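Local coordinates for protein TetR transcriptional regulator (Chloroflexus aurantiacus, PDB 3QBM) that probably binds DNA as a dimeric transcriptional regulator of the TetR family, at residues A[168-171]-A[172-176]. Numbering follows the deposited sequence.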
ATOM      1  N   ALA A 168      -6.671  -2.846  -0.445  1.00 11.56           N
ATOM      2  CA  ALA A 168      -7.840  -2.529  -1.245  1.00 12.89           C
ATOM      3  C   ALA A 168      -7.949  -1.033  -1.562  1.00 13.15           C
ATOM      4  O   ALA A 168      -8.365  -0.679  -2.660  1.00 13.29           O
ATOM      5  CB  ALA A 168      -9.060  -3.050  -0.571  1.00 10.04           C
ATOM      6  N   VAL A 169      -7.582  -0.169  -0.619  1.00 11.28           N
ATOM      7  CA  VAL A 169      -7.485   1.291  -0.860  1.00 12.23           C
ATOM      8  C   VAL A 169      -6.515   1.557  -2.026  1.00 13.90           C
ATOM      9  O   VAL A 169      -6.856   2.296  -2.974  1.00 14.07           O
ATOM     10  CB  VAL A 169      -7.032   2.072   0.367  1.00 12.98           C
ATOM     11  CG1 VAL A 169      -6.708   3.530  -0.010  1.00 14.50           C
ATOM     12  CG2 VAL A 169      -8.118   2.055   1.435  1.00  8.74           C
HETATM   13  N   MSE A 170      -5.347   0.919  -1.989  1.00 13.97           N
HETATM   14  CA  MSE A 170      -4.365   1.013  -3.065  1.00 14.03           C
HETATM   15  C   MSE A 170      -4.957   0.550  -4.417  1.00 14.42           C
HETATM   16  O   MSE A 170      -4.851   1.242  -5.428  1.00 16.04           O
HETATM   17  CB  MSE A 170      -3.153   0.143  -2.745  1.00 12.24           C
HETATM   18  CG  MSE A 170      -2.059   0.172  -3.851  1.00 15.83           C
HETATM   19 SE   MSE A 170      -2.258  -0.999  -5.291  0.75 14.37          SE
HETATM   20  CE  MSE A 170      -2.082  -2.663  -4.230  1.00 17.49           C
ATOM     21  N   LEU A 171      -5.575  -0.622  -4.411  1.00 12.46           N
ATOM     22  CA  LEU A 171      -6.145  -1.203  -5.647  0.60 14.22           C
ATOM     23  C   LEU A 171      -7.296  -0.413  -6.217  1.00 15.81           C
ATOM     24  O   LEU A 171      -7.388  -0.250  -7.423  1.00 17.19           O
ATOM     25  CB  LEU A 171      -6.692  -2.587  -5.412  0.60 12.69           C
ATOM     26  CG  LEU A 171      -5.700  -3.721  -5.438  0.60 12.07           C
ATOM     27  CD1 LEU A 171      -6.520  -4.969  -5.164  0.60  9.41           C
ATOM     28  CD2 LEU A 171      -4.907  -3.810  -6.764  0.60 12.83           C
ATOM     29  N   ALA A 172      -8.172   0.078  -5.339  1.00 15.68           N
ATOM     30  CA  ALA A 172      -9.340   0.842  -5.768  1.00 18.16           C
ATOM     31  C   ALA A 172      -8.882   2.118  -6.449  1.00 18.38           C
ATOM     32  O   ALA A 172      -9.444   2.508  -7.467  1.00 23.18           O
ATOM     33  CB  ALA A 172     -10.278   1.131  -4.591  1.00 17.42           C
ATOM     34  N   ARG A 173      -7.830   2.747  -5.943  1.00 18.09           N
ATOM     35  CA  ARG A 173      -7.385   3.997  -6.539  1.00 17.76           C
ATOM     36  C   ARG A 173      -6.709   3.755  -7.868  1.00 19.46           C
ATOM     37  O   ARG A 173      -6.997   4.442  -8.854  1.00 20.94           O
ATOM     38  CB  ARG A 173      -6.489   4.812  -5.621  1.00 19.69           C
ATOM     39  CG  ARG A 173      -7.162   5.465  -4.440  1.00 25.32           C
ATOM     40  CD  ARG A 173      -6.271   6.606  -3.813  1.00 15.10           C
ATOM     41  NE  ARG A 173      -6.322   7.879  -4.512  1.00 23.54           N
ATOM     42  CZ  ARG A 173      -7.355   8.715  -4.455  1.00 24.09           C
ATOM     43  NH1 ARG A 173      -8.452   8.386  -3.777  1.00 24.24           N
ATOM     44  NH2 ARG A 173      -7.339   9.857  -5.113  1.00 29.59           N
ATOM     45  N   ILE A 174      -5.859   2.735  -7.932  1.00 15.80           N
ATOM     46  CA  ILE A 174      -5.145   2.474  -9.164  1.00 18.02           C
ATOM     47  C   ILE A 174      -6.044   1.898 -10.289  1.00 18.35           C
ATOM     48  O   ILE A 174      -5.881   2.273 -11.471  1.00 19.45           O
ATOM     49  CB  ILE A 174      -3.803   1.679  -8.853  1.00 18.99           C
ATOM     50  CG1 ILE A 174      -2.722   1.989  -9.884  1.00 28.56           C
ATOM     51  CG2 ILE A 174      -4.108   0.182  -8.661  1.00 21.61           C
ATOM     52  CD1 ILE A 174      -2.173   3.457  -9.875  1.00 19.42           C
ATOM     53  N   LEU A 175      -7.019   1.036  -9.944  1.00 16.27           N
ATOM     54  CA  LEU A 175      -7.982   0.501 -10.899  1.00 19.61           C
ATOM     55  C   LEU A 175      -9.155   1.456 -11.194  1.00 20.06           C
ATOM     56  O   LEU A 175      -9.902   1.224 -12.145  1.00 20.51           O
ATOM     57  CB  LEU A 175      -8.518  -0.867 -10.447  1.00 17.99           C
ATOM     58  CG  LEU A 175      -7.482  -1.988 -10.230  1.00 19.17           C
ATOM     59  CD1 LEU A 175      -8.172  -3.314  -9.794  1.00 22.20           C
ATOM     60  CD2 LEU A 175      -6.557  -2.199 -11.419  1.00 25.72           C
ATOM     61  N   GLU A 176      -9.309   2.527 -10.395  1.00 20.06           N
ATOM     62  CA  GLU A 176     -10.353   3.563 -10.584  1.00 22.54           C
ATOM     63  C   GLU A 176     -11.762   2.966 -10.458  1.00 26.38           C
ATOM     64  O   GLU A 176     -12.682   3.249 -11.232  1.00 25.96           O
ATOM     65  CB  GLU A 176     -10.129   4.326 -11.907  1.00 24.30           C
ATOM     66  CG  GLU A 176      -8.827   5.145 -11.872  1.00 23.52           C
ATOM     67  CD  GLU A 176      -8.324   5.617 -13.250  1.00 32.42           C
ATOM     68  OE1 GLU A 176      -9.144   5.731 -14.180  1.00 30.59           O
ATOM     69  OE2 GLU A 176      -7.093   5.890 -13.377  1.00 36.86           O
TER
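M170 and I174 meet one turn apart on the last two turns of helix 154-175, which a Schellman motif closes at E176, a residue of positive phi. Four successive i to i+4 backbone bonds establish the helix, from A172 N to A168 O at 2.8 Å (N-H...O angle 158°) through L175 N to L171 O at 2.9 Å (163°). I174 can be followed outward. Its CB lies 3.6 Å from M170 O, the oxygen that accepts the bond from I174 N. With CG1 anti to the backbone N (chi1 -151°), CG2 falls between the backbone N and carbonyl carbon and leans back toward the preceding turn. I174 CG2 lies 3.5 Å from both M170 O and L171 O. The selenomethionine M170 brings SE to 4.0 Å from I174 CG2 because its chain bends at chi2 and chi3. I174 CG1 and CD1 lead away from the preceding turn, on a side chain that packs on I128 of the second subunit. A168 and A172 pack on helix 179-196, while M170, L171, I174 and L175 face the second subunit, as expected of a TetR-type helical dimer interface. R173 NH2 forms a salt bridge to D115 of that subunit, while R173 CG stays 3.5 Å from V169 O.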